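Local coordinates for protein anastral spindle 2, SAS 4 (Drosophila melanogaster, PDB 4BY2) that probably acts as a tubulin-binding molecular adaptor in centriole assembly, here as the Sas-4 TCP domain fused to a proline-rich motif of Ana2, at residues Lys102-Thr107 against Lys115-Glu120. Numbering follows the deposited sequence.
Sequences KDIKET and KYYYAE
Ile104-Glu106 and Lys115-Tyr117 pair as neighbouring antiparallel strands of a beta hairpin in the Sas-4 TCP domain, a long, extended run of antiparallel strands joined in sequence order. Their axes approach to 4.7 Å at 172°. Ile104 and Tyr117 form one hydrogen-bonded pair, Glu106 and Lys115 the next, and Lys105 faces Tyr116 in the non-hydrogen-bonded pair between them. Within the first pair, the bond from Tyr117 N to Ile104 O, at 2.8 Å, is shorter than its return from Ile104 N to Tyr117 O, at 3.3 Å.

At the end of the strands Asp103 takes over the pairing with its side chain. With CG beside its own backbone N, the carboxylate splits its two oxygens between different partners: OD1 accepts a hydrogen bond from Ala119 N at 2.9 Å, from above the carboxylate plane, while OD2 receives the phenol OH of Tyr116 at 2.7 Å on its anti side. Carboxylate and ring stand nearly perpendicular, 84° apart. With CG anti to the backbone N (chi1 -163°), the Tyr116 ring lies along the strand face and its hydroxyl comes to Asp103. Lys105 packs its CB and CG against CD2 of this ring, and Ile104 O sits over one face, offset toward the rim. Pro14, in the Ana2 part of the engineered fusion, touches both Asp103 and Tyr116, and Tyr116 OH also hydrogen-bonds Arg15 N, which places that part of the construct against this face of the hairpin.

On the face opposite Lys105 and Tyr116, CD1 of Ile104 touches CD2 of Tyr117 at 4.2 Å; the Tyr117 hydroxyl hydrogen-bonds Asn122 and its ring meets Trp124. Glu106 and Lys115 meet through their CB atoms, the Glu106 carboxylate having a weak, long ion pair with Arg96. Beyond the strand end, a water donates to Asp103 OD1 at 3.1 Å and accepts a weak bond from Glu120 N.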
loop_
_atom_site.group_PDB
_atom_site.type_symbol
_atom_site.label_atom_id
_atom_site.label_comp_id
_atom_site.label_asym_id
_atom_site.label_seq_id
_atom_site.Cartn_x
_atom_site.Cartn_y
_atom_site.Cartn_z
ATOM N N LYS A 102 -6.155 18.679 -1.483
ATOM C CA LYS A 102 -7.123 17.832 -0.759
ATOM C C LYS A 102 -6.515 16.492 -0.252
ATOM O O LYS A 102 -7.242 15.657 0.299
ATOM C CB LYS A 102 -8.419 17.610 -1.577
ATOM C CG LYS A 102 -9.692 17.514 -0.741
ATOM C CD LYS A 102 -10.776 16.705 -1.459
ATOM C CE LYS A 102 -12.016 16.492 -0.618
ATOM N NZ LYS A 102 -12.918 17.677 -0.631
ATOM N N ASP A 103 -5.182 16.311 -0.392
ATOM C CA ASP A 103 -4.459 15.121 0.082
ATOM C C ASP A 103 -4.348 15.142 1.601
ATOM O O ASP A 103 -4.193 16.215 2.189
ATOM C CB ASP A 103 -3.045 15.045 -0.529
ATOM C CG ASP A 103 -2.933 14.432 -1.915
ATOM O OD1 ASP A 103 -3.987 14.191 -2.552
ATOM O OD2 ASP A 103 -1.793 14.207 -2.369
ATOM N N ILE A 104 -4.424 13.959 2.236
ATOM C CA ILE A 104 -4.345 13.815 3.697
ATOM C C ILE A 104 -3.184 12.892 4.087
ATOM O O ILE A 104 -3.041 11.818 3.509
ATOM C CB ILE A 104 -5.697 13.328 4.318
ATOM C CG1 ILE A 104 -6.918 14.113 3.777
ATOM C CG2 ILE A 104 -5.652 13.365 5.855
ATOM C CD1 ILE A 104 -8.299 13.401 3.929
ATOM N N LYS A 105 -2.382 13.300 5.085
ATOM C CA LYS A 105 -1.278 12.504 5.623
ATOM C C LYS A 105 -1.464 12.312 7.140
ATOM O O LYS A 105 -1.212 13.240 7.914
ATOM C CB LYS A 105 0.084 13.137 5.285
ATOM C CG LYS A 105 1.277 12.252 5.631
ATOM C CD LYS A 105 2.583 12.862 5.152
ATOM C CE LYS A 105 3.790 12.221 5.792
ATOM N NZ LYS A 105 3.979 12.674 7.197
ATOM N N GLU A 106 -1.928 11.115 7.552
ATOM C CA GLU A 106 -2.168 10.748 8.956
ATOM C C GLU A 106 -0.960 10.034 9.565
ATOM O O GLU A 106 -0.506 9.033 9.020
ATOM C CB GLU A 106 -3.424 9.870 9.089
ATOM C CG GLU A 106 -4.736 10.640 9.020
ATOM C CD GLU A 106 -6.009 9.810 8.992
ATOM O OE1 GLU A 106 -5.962 8.613 9.361
ATOM O OE2 GLU A 106 -7.065 10.369 8.616
ATOM N N THR A 107 -0.441 10.555 10.691
ATOM C CA THR A 107 0.702 9.980 11.409
ATOM C C THR A 107 0.258 9.554 12.809
ATOM O O THR A 107 0.010 10.404 13.665
ATOM C CB THR A 107 1.912 10.939 11.409
ATOM O OG1 THR A 107 2.176 11.375 10.076
ATOM C CG2 THR A 107 3.170 10.303 11.997
ATOM N N LYS A 115 -0.482 6.968 7.127
ATOM C CA LYS A 115 -1.531 6.786 6.121
ATOM C C LYS A 115 -1.555 7.995 5.192
ATOM O O LYS A 115 -1.443 9.123 5.664
ATOM C CB LYS A 115 -2.909 6.589 6.779
ATOM C CG LYS A 115 -3.091 5.234 7.443
ATOM C CD LYS A 115 -4.534 5.007 7.871
ATOM C CE LYS A 115 -4.753 3.621 8.427
ATOM N NZ LYS A 115 -6.138 3.445 8.936
ATOM N N TYR A 116 -1.681 7.766 3.877
ATOM C CA TYR A 116 -1.721 8.845 2.893
ATOM C C TYR A 116 -2.879 8.670 1.928
ATOM O O TYR A 116 -3.010 7.613 1.319
ATOM C CB TYR A 116 -0.386 8.973 2.132
ATOM C CG TYR A 116 -0.219 10.303 1.420
ATOM C CD1 TYR A 116 -0.808 10.533 0.180
ATOM C CD2 TYR A 116 0.520 11.334 1.993
ATOM C CE1 TYR A 116 -0.678 11.758 -0.467
ATOM C CE2 TYR A 116 0.677 12.558 1.343
ATOM C CZ TYR A 116 0.076 12.765 0.113
ATOM O OH TYR A 116 0.216 13.969 -0.539
ATOM N N TYR A 117 -3.704 9.716 1.770
ATOM C CA TYR A 117 -4.834 9.693 0.850
ATOM C C TYR A 117 -4.560 10.570 -0.368
ATOM O O TYR A 117 -4.419 11.781 -0.234
ATOM C CB TYR A 117 -6.143 10.099 1.558
ATOM C CG TYR A 117 -7.364 10.084 0.660
ATOM C CD1 TYR A 117 -7.894 8.885 0.189
ATOM C CD2 TYR A 117 -7.999 11.265 0.290
ATOM C CE1 TYR A 117 -9.020 8.862 -0.631
ATOM C CE2 TYR A 117 -9.133 11.255 -0.521
ATOM C CZ TYR A 117 -9.634 10.050 -0.989
ATOM O OH TYR A 117 -10.749 10.028 -1.789
ATOM N N TYR A 118 -4.458 9.946 -1.555
ATOM C CA TYR A 118 -4.257 10.636 -2.831
ATOM C C TYR A 118 -5.668 10.976 -3.302
ATOM O O TYR A 118 -6.390 10.105 -3.796
ATOM C CB TYR A 118 -3.512 9.747 -3.847
ATOM C CG TYR A 118 -2.187 9.207 -3.350
ATOM C CD1 TYR A 118 -2.115 7.988 -2.680
ATOM C CD2 TYR A 118 -1.002 9.906 -3.563
ATOM C CE1 TYR A 118 -0.899 7.487 -2.218
ATOM C CE2 TYR A 118 0.222 9.407 -3.117
ATOM C CZ TYR A 118 0.267 8.200 -2.437
ATOM O OH TYR A 118 1.462 7.695 -1.987
ATOM N N ALA A 119 -6.088 12.224 -3.034
ATOM C CA ALA A 119 -7.427 12.743 -3.304
ATOM C C ALA A 119 -7.879 12.651 -4.750
ATOM O O ALA A 119 -9.023 12.261 -4.991
ATOM C CB ALA A 119 -7.542 14.171 -2.810
ATOM N N GLU A 120 -6.994 13.009 -5.704
ATOM C CA GLU A 120 -7.275 13.009 -7.140
ATOM C C GLU A 120 -7.590 11.611 -7.679
ATOM O O GLU A 120 -8.514 11.460 -8.485
ATOM C CB GLU A 120 -6.100 13.640 -7.906
ATOM C CG GLU A 120 -6.486 14.262 -9.240
ATOM C CD GLU A 120 -5.439 15.175 -9.850
ATOM O OE1 GLU A 120 -4.304 14.706 -10.099
ATOM O OE2 GLU A 120 -5.762 16.359 -10.102
HETATM O O HOH W 1 -3.677 13.556 -5.547
#